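Local coordinates for Sodium/calcium exchanger membrane region domain-containing protein (Archaeoglobus fulgidus, PDB 4KPP) that probably exchanges protons for calcium ions across the membrane, as a counter-transporter of the sodium/calcium exchanger family, at residues V97-R109 with L307-T320. Residues are numbered along the deposited sequence; the frame is centred on the assembly and turned at random.
Sequences VHYATANMTGANR and LPLDARQSEEVLLT
Arg109 spends two nitrogens on a single carboxylate oxygen: NH2 reaches Glu316 OE2 at 2.7 Å and NH1 reaches the same OE2 at 3.0 Å. The oxygen is met nearly along its C-O axis and lies close to the guanidinium plane, which is turned only 24° from the carboxylate. Leu319 CD1 sits over one face of the guanidinium, 3.7 Å from Arg109 CZ, while Thr320 OG1 lies at its edge. The other carboxylate oxygen, Glu316 OE1, accepts from Arg312 NE at 2.9 Å, so the buried glutamate is held between two arginines. An alanine in place of Arg109 would probably leave Glu316 OE2 without its charged mate and open a gap beneath Leu319.

Toward the helix starts the contact changes character. Thr101 turns its methyl CG2 anti to the backbone N, which brings it within 3.7 Å of Val317 CG2, and leaves OG1 to donate to a water. That water also donates to Val97 O and Pro308 O, bridging helix to strand. A second water joins His98 ND1, 2.6 Å away, to Asp310 N; Asp310 caps its own helix, OD1 accepting from Gln313 N at 2.8 Å.

Segments 97-109 and 311-320 run nearly parallel, their axes 20° apart, on helices 96-127 and 311-331. Strand 307-308, which leads into the second helix, pairs with strand 160-161, while helices 242-267 and 357-377 pack against the flanks and Gln351 gives Arg109 NH2 a further partner.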
ATOM      1  N   VAL A  97      11.581  13.893   9.766  1.00 25.92           N
ATOM      2  CA  VAL A  97      12.540  12.833   9.473  1.00 25.14           C
ATOM      3  C   VAL A  97      12.038  11.482   9.982  1.00 23.88           C
ATOM      4  O   VAL A  97      12.100  10.475   9.275  1.00 22.70           O
ATOM      5  CB  VAL A  97      13.916  13.124  10.108  1.00 29.09           C
ATOM      6  CG1 VAL A  97      14.872  11.972   9.853  1.00 24.57           C
ATOM      7  CG2 VAL A  97      14.491  14.439   9.575  1.00 30.60           C
ATOM      8  N   HIS A  98      11.541  11.468  11.215  1.00 28.00           N
ATOM      9  CA  HIS A  98      11.014  10.245  11.806  1.00 25.34           C
ATOM     10  C   HIS A  98       9.664   9.888  11.197  1.00 23.76           C
ATOM     11  O   HIS A  98       9.370   8.714  10.986  1.00 28.24           O
ATOM     12  CB  HIS A  98      10.872  10.383  13.324  1.00 27.23           C
ATOM     13  CG  HIS A  98      12.049  11.026  13.989  1.00 29.82           C
ATOM     14  ND1 HIS A  98      13.304  10.454  13.998  1.00 29.76           N
ATOM     15  CD2 HIS A  98      12.162  12.188  14.670  1.00 29.51           C
ATOM     16  CE1 HIS A  98      14.137  11.241  14.653  1.00 27.87           C
ATOM     17  NE2 HIS A  98      13.469  12.302  15.072  1.00 26.83           N
ATOM     18  N   TYR A  99       8.848  10.903  10.920  1.00 24.19           N
ATOM     19  CA  TYR A  99       7.496  10.683  10.406  1.00 27.45           C
ATOM     20  C   TYR A  99       7.492   9.935   9.072  1.00 26.70           C
ATOM     21  O   TYR A  99       6.613   9.111   8.821  1.00 25.92           O
ATOM     22  CB  TYR A  99       6.735  12.005  10.265  1.00 28.52           C
ATOM     23  CG  TYR A  99       6.424  12.702  11.577  1.00 29.84           C
ATOM     24  CD1 TYR A  99       6.540  12.036  12.796  1.00 28.56           C
ATOM     25  CD2 TYR A  99       6.005  14.027  11.595  1.00 29.21           C
ATOM     26  CE1 TYR A  99       6.254  12.680  13.994  1.00 26.24           C
ATOM     27  CE2 TYR A  99       5.715  14.676  12.785  1.00 27.63           C
ATOM     28  CZ  TYR A  99       5.841  14.001  13.980  1.00 25.46           C
ATOM     29  OH  TYR A  99       5.552  14.652  15.159  1.00 26.98           O
ATOM     30  N   ALA A 100       8.478  10.220   8.227  1.00 25.20           N
ATOM     31  CA  ALA A 100       8.558   9.601   6.910  1.00 25.82           C
ATOM     32  C   ALA A 100       8.691   8.090   7.023  1.00 23.32           C
ATOM     33  O   ALA A 100       8.038   7.342   6.293  1.00 21.89           O
ATOM     34  CB  ALA A 100       9.725  10.179   6.114  1.00 28.23           C
ATOM     35  N   THR A 101       9.529   7.643   7.951  1.00 23.90           N
ATOM     36  CA  THR A 101       9.756   6.215   8.130  1.00 24.50           C
ATOM     37  C   THR A 101       8.639   5.566   8.943  1.00 23.14           C
ATOM     38  O   THR A 101       8.222   4.445   8.655  1.00 25.29           O
ATOM     39  CB  THR A 101      11.117   5.933   8.781  1.00 26.75           C
ATOM     40  OG1 THR A 101      12.143   6.605   8.041  1.00 27.92           O
ATOM     41  CG2 THR A 101      11.396   4.437   8.786  1.00 27.36           C
ATOM     42  N   ALA A 102       8.150   6.284   9.950  1.00 22.07           N
ATOM     43  CA  ALA A 102       7.044   5.801  10.772  1.00 22.31           C
ATOM     44  C   ALA A 102       5.779   5.583   9.944  1.00 20.24           C
ATOM     45  O   ALA A 102       5.068   4.601  10.139  1.00 25.41           O
ATOM     46  CB  ALA A 102       6.770   6.764  11.923  1.00 25.01           C
ATOM     47  N   ASN A 103       5.503   6.502   9.024  1.00 19.18           N
ATOM     48  CA  ASN A 103       4.329   6.389   8.160  1.00 21.22           C
ATOM     49  C   ASN A 103       4.452   5.218   7.189  1.00 24.27           C
ATOM     50  O   ASN A 103       3.480   4.512   6.916  1.00 26.28           O
ATOM     51  CB  ASN A 103       4.097   7.695   7.395  1.00 20.18           C
ATOM     52  CG  ASN A 103       2.847   7.656   6.538  1.00 23.37           C
ATOM     53  OD1 ASN A 103       2.906   7.354   5.346  1.00 24.32           O
ATOM     54  ND2 ASN A 103       1.705   7.965   7.144  1.00 24.24           N
ATOM     55  N   MET A 104       5.661   5.018   6.679  1.00 22.37           N
ATOM     56  CA  MET A 104       5.941   3.938   5.744  1.00 18.90           C
ATOM     57  C   MET A 104       5.800   2.571   6.411  1.00 19.98           C
ATOM     58  O   MET A 104       5.206   1.648   5.851  1.00 21.62           O
ATOM     59  CB  MET A 104       7.354   4.099   5.188  1.00 20.22           C
ATOM     60  CG  MET A 104       7.678   3.197   4.018  1.00 24.14           C
ATOM     61  SD  MET A 104       9.142   2.201   4.346  1.00 55.00           S
ATOM     62  CE  MET A 104       8.443   0.916   5.346  1.00 13.20           C
ATOM     63  N   THR A 105       6.368   2.441   7.605  1.00 20.29           N
ATOM     64  CA  THR A 105       6.307   1.186   8.344  1.00 22.47           C
ATOM     65  C   THR A 105       4.882   0.918   8.815  1.00 23.76           C
ATOM     66  O   THR A 105       4.422  -0.228   8.830  1.00 23.43           O
ATOM     67  CB  THR A 105       7.266   1.189   9.551  1.00 26.16           C
ATOM     68  OG1 THR A 105       7.025   2.352  10.353  1.00 29.88           O
ATOM     69  CG2 THR A 105       8.720   1.195   9.080  1.00 23.83           C
ATOM     70  N   GLY A 106       4.183   1.984   9.190  1.00 21.77           N
ATOM     71  CA  GLY A 106       2.789   1.876   9.573  1.00 21.75           C
ATOM     72  C   GLY A 106       1.948   1.341   8.432  1.00 22.11           C
ATOM     73  O   GLY A 106       1.139   0.428   8.618  1.00 23.75           O
ATOM     74  N   ALA A 107       2.150   1.904   7.246  1.00 17.93           N
ATOM     75  CA  ALA A 107       1.409   1.482   6.063  1.00 19.33           C
ATOM     76  C   ALA A 107       1.622  -0.002   5.780  1.00 22.73           C
ATOM     77  O   ALA A 107       0.659  -0.742   5.578  1.00 22.18           O
ATOM     78  CB  ALA A 107       1.800   2.326   4.856  1.00 16.49           C
ATOM     79  N   ASN A 108       2.883  -0.430   5.787  1.00 23.08           N
ATOM     80  CA  ASN A 108       3.233  -1.825   5.528  1.00 18.94           C
ATOM     81  C   ASN A 108       2.640  -2.801   6.533  1.00 16.97           C
ATOM     82  O   ASN A 108       2.050  -3.807   6.151  1.00 19.38           O
ATOM     83  CB  ASN A 108       4.753  -2.007   5.483  1.00 17.96           C
ATOM     84  CG  ASN A 108       5.339  -1.659   4.135  1.00 15.97           C
ATOM     85  OD1 ASN A 108       5.497  -2.520   3.273  1.00 23.05           O
ATOM     86  ND2 ASN A 108       5.658  -0.389   3.943  1.00 14.76           N
ATOM     87  N   ARG A 109       2.808  -2.506   7.816  1.00 20.79           N
ATOM     88  CA  ARG A 109       2.359  -3.417   8.864  1.00 23.44           C
ATOM     89  C   ARG A 109       0.838  -3.475   8.977  1.00 25.42           C
ATOM     90  O   ARG A 109       0.268  -4.532   9.256  1.00 32.57           O
ATOM     91  CB  ARG A 109       3.007  -3.069  10.209  1.00 24.00           C
ATOM     92  CG  ARG A 109       4.528  -3.178  10.192  1.00 22.30           C
ATOM     93  CD  ARG A 109       5.081  -3.695  11.516  1.00 21.07           C
ATOM     94  NE  ARG A 109       4.761  -2.811  12.634  1.00 23.70           N
ATOM     95  CZ  ARG A 109       5.490  -1.759  12.988  1.00 20.57           C
ATOM     96  NH1 ARG A 109       6.585  -1.450  12.308  1.00 23.56           N
ATOM     97  NH2 ARG A 109       5.122  -1.013  14.019  1.00 18.73           N
ATOM     98  N   LEU A 307      18.715   9.140   4.319  1.00 35.14           N
ATOM     99  CA  LEU A 307      17.631   9.349   5.268  1.00 31.06           C
ATOM    100  C   LEU A 307      17.992   8.692   6.594  1.00 31.57           C
ATOM    101  O   LEU A 307      18.063   7.465   6.679  1.00 30.10           O
ATOM    102  CB  LEU A 307      16.324   8.777   4.723  1.00 25.62           C
ATOM    103  CG  LEU A 307      15.091   8.833   5.626  1.00 28.40           C
ATOM    104  CD1 LEU A 307      14.729  10.270   5.960  1.00 27.53           C
ATOM    105  CD2 LEU A 307      13.920   8.127   4.963  1.00 32.02           C
ATOM    106  N   PRO A 308      18.227   9.509   7.634  1.00 25.65           N
ATOM    107  CA  PRO A 308      18.674   8.985   8.928  1.00 26.07           C
ATOM    108  C   PRO A 308      17.615   8.095   9.567  1.00 28.73           C
ATOM    109  O   PRO A 308      16.420   8.266   9.323  1.00 24.72           O
ATOM    110  CB  PRO A 308      18.888  10.251   9.773  1.00 25.23           C
ATOM    111  CG  PRO A 308      18.967  11.377   8.788  1.00 26.18           C
ATOM    112  CD  PRO A 308      18.076  10.973   7.654  1.00 23.70           C
ATOM    113  N   LEU A 309      18.067   7.145  10.373  1.00 27.52           N
ATOM    114  CA  LEU A 309      17.184   6.225  11.059  1.00 26.93           C
ATOM    115  C   LEU A 309      17.635   6.171  12.510  1.00 29.16           C
ATOM    116  O   LEU A 309      18.679   5.595  12.817  1.00 33.49           O
ATOM    117  CB  LEU A 309      17.292   4.840  10.421  1.00 28.02           C
ATOM    118  CG  LEU A 309      16.052   4.047  10.000  1.00 28.97           C
ATOM    119  CD1 LEU A 309      15.045   4.905   9.243  1.00 23.70           C
ATOM    120  CD2 LEU A 309      16.487   2.852   9.148  1.00 26.31           C
ATOM    121  N   ASP A 310      16.864   6.785  13.402  1.00 23.29           N
ATOM    122  CA  ASP A 310      17.215   6.787  14.819  1.00 29.05           C
ATOM    123  C   ASP A 310      16.917   5.427  15.452  1.00 28.31           C
ATOM    124  O   ASP A 310      16.517   4.490  14.756  1.00 26.92           O
ATOM    125  CB  ASP A 310      16.510   7.930  15.567  1.00 34.37           C
ATOM    126  CG  ASP A 310      15.004   7.721  15.704  1.00 36.36           C
ATOM    127  OD1 ASP A 310      14.434   6.883  14.983  1.00 34.89           O
ATOM    128  OD2 ASP A 310      14.381   8.414  16.538  1.00 44.07           O
ATOM    129  N   ALA A 311      17.117   5.320  16.762  1.00 28.53           N
ATOM    130  CA  ALA A 311      16.870   4.068  17.471  1.00 29.97           C
ATOM    131  C   ALA A 311      15.440   3.575  17.259  1.00 31.99           C
ATOM    132  O   ALA A 311      15.222   2.421  16.890  1.00 33.83           O
ATOM    133  CB  ALA A 311      17.168   4.228  18.960  1.00 27.96           C
ATOM    134  N   ARG A 312      14.474   4.463  17.481  1.00 35.11           N
ATOM    135  CA  ARG A 312      13.057   4.137  17.318  1.00 37.03           C
ATOM    136  C   ARG A 312      12.718   3.641  15.908  1.00 35.67           C
ATOM    137  O   ARG A 312      12.160   2.554  15.745  1.00 34.71           O
ATOM    138  CB  ARG A 312      12.182   5.343  17.687  1.00 38.41           C
ATOM    139  CG  ARG A 312      10.697   5.165  17.382  1.00 43.14           C
ATOM    140  CD  ARG A 312      10.082   4.048  18.213  1.00 50.57           C
ATOM    141  NE  ARG A 312       8.685   3.791  17.862  1.00 55.54           N
ATOM    142  CZ  ARG A 312       7.647   4.433  18.390  1.00 57.47           C
ATOM    143  NH1 ARG A 312       7.840   5.383  19.296  1.00 57.04           N
ATOM    144  NH2 ARG A 312       6.413   4.129  18.010  1.00 56.12           N
ATOM    145  N   GLN A 313      13.062   4.431  14.894  1.00 27.84           N
ATOM    146  CA  GLN A 313      12.707   4.089  13.519  1.00 26.76           C
ATOM    147  C   GLN A 313      13.410   2.832  13.002  1.00 24.56           C
ATOM    148  O   GLN A 313      12.848   2.095  12.190  1.00 19.37           O
ATOM    149  CB  GLN A 313      12.939   5.275  12.577  1.00 24.20           C
ATOM    150  CG  GLN A 313      12.067   6.478  12.892  1.00 20.60           C
ATOM    151  CD  GLN A 313      10.627   6.094  13.181  1.00 23.85           C
ATOM    152  OE1 GLN A 313       9.954   5.490  12.347  1.00 25.15           O
ATOM    153  NE2 GLN A 313      10.152   6.437  14.371  1.00 25.98           N
ATOM    154  N   SER A 314      14.629   2.588  13.481  1.00 27.52           N
ATOM    155  CA  SER A 314      15.366   1.376  13.120  1.00 25.63           C
ATOM    156  C   SER A 314      14.645   0.140  13.644  1.00 26.06           C
ATOM    157  O   SER A 314      14.557  -0.880  12.959  1.00 25.10           O
ATOM    158  CB  SER A 314      16.793   1.420  13.667  1.00 26.46           C
ATOM    159  OG  SER A 314      17.507   2.521  13.133  1.00 33.07           O
ATOM    160  N   GLU A 315      14.128   0.241  14.863  1.00 27.56           N
ATOM    161  CA  GLU A 315      13.339  -0.832  15.451  1.00 30.36           C
ATOM    162  C   GLU A 315      12.061  -1.041  14.648  1.00 28.51           C
ATOM    163  O   GLU A 315      11.629  -2.174  14.448  1.00 30.60           O
ATOM    164  CB  GLU A 315      13.002  -0.516  16.913  1.00 32.92           C
ATOM    165  CG  GLU A 315      14.213  -0.429  17.826  1.00 36.80           C
ATOM    166  CD  GLU A 315      13.971   0.441  19.047  1.00 39.83           C
ATOM    167  OE1 GLU A 315      12.817   0.862  19.268  1.00 40.14           O
ATOM    168  OE2 GLU A 315      14.941   0.711  19.785  1.00 41.87           O
ATOM    169  N   GLU A 316      11.461   0.055  14.188  1.00 30.16           N
ATOM    170  CA  GLU A 316      10.235  -0.019  13.398  1.00 27.62           C
ATOM    171  C   GLU A 316      10.472  -0.736  12.077  1.00 25.23           C
ATOM    172  O   GLU A 316       9.657  -1.558  11.653  1.00 23.00           O
ATOM    173  CB  GLU A 316       9.660   1.377  13.141  1.00 29.46           C
ATOM    174  CG  GLU A 316       9.160   2.095  14.385  1.00 31.51           C
ATOM    175  CD  GLU A 316       7.945   1.429  15.008  1.00 36.24           C
ATOM    176  OE1 GLU A 316       7.708   1.645  16.214  1.00 39.39           O
ATOM    177  OE2 GLU A 316       7.220   0.701  14.295  1.00 38.29           O
ATOM    178  N   VAL A 317      11.591  -0.420  11.430  1.00 26.49           N
ATOM    179  CA  VAL A 317      11.948  -1.051  10.164  1.00 25.00           C
ATOM    180  C   VAL A 317      12.249  -2.529  10.375  1.00 26.66           C
ATOM    181  O   VAL A 317      11.809  -3.377   9.598  1.00 25.56           O
ATOM    182  CB  VAL A 317      13.157  -0.352   9.507  1.00 25.01           C
ATOM    183  CG1 VAL A 317      13.696  -1.167   8.338  1.00 23.30           C
ATOM    184  CG2 VAL A 317      12.773   1.048   9.055  1.00 24.38           C
ATOM    185  N   LEU A 318      12.991  -2.829  11.440  1.00 29.02           N
ATOM    186  CA  LEU A 318      13.311  -4.205  11.809  1.00 25.80           C
ATOM    187  C   LEU A 318      12.036  -5.005  12.075  1.00 23.23           C
ATOM    188  O   LEU A 318      11.891  -6.138  11.609  1.00 22.65           O
ATOM    189  CB  LEU A 318      14.221  -4.222  13.041  1.00 31.81           C
ATOM    190  CG  LEU A 318      14.471  -5.564  13.733  1.00 35.98           C
ATOM    191  CD1 LEU A 318      15.115  -6.556  12.776  1.00 37.14           C
ATOM    192  CD2 LEU A 318      15.328  -5.372  14.976  1.00 35.16           C
ATOM    193  N   LEU A 319      11.112  -4.399  12.816  1.00 22.89           N
ATOM    194  CA  LEU A 319       9.833  -5.023  13.134  1.00 24.39           C
ATOM    195  C   LEU A 319       9.059  -5.285  11.849  1.00 24.12           C
ATOM    196  O   LEU A 319       8.459  -6.347  11.680  1.00 25.25           O
ATOM    197  CB  LEU A 319       9.015  -4.108  14.051  1.00 31.03           C
ATOM    198  CG  LEU A 319       8.068  -4.685  15.112  1.00 33.42           C
ATOM    199  CD1 LEU A 319       7.224  -3.568  15.711  1.00 32.02           C
ATOM    200  CD2 LEU A 319       7.177  -5.794  14.575  1.00 33.95           C
ATOM    201  N   THR A 320       9.078  -4.306  10.948  1.00 23.96           N
ATOM    202  CA  THR A 320       8.355  -4.405   9.685  1.00 19.70           C
ATOM    203  C   THR A 320       8.961  -5.480   8.796  1.00 21.39           C
ATOM    204  O   THR A 320       8.244  -6.239   8.148  1.00 26.23           O
ATOM    205  CB  THR A 320       8.359  -3.066   8.927  1.00 20.23           C
ATOM    206  OG1 THR A 320       7.936  -2.016   9.806  1.00 24.86           O
ATOM    207  CG2 THR A 320       7.422  -3.129   7.734  1.00 18.37           C
TER
HETATM  208  O   HOH W   1      13.618   8.175   9.600  1.00 24.69           O
HETATM  209  O   HOH W   2      14.539   8.553  12.642  1.00 25.41           O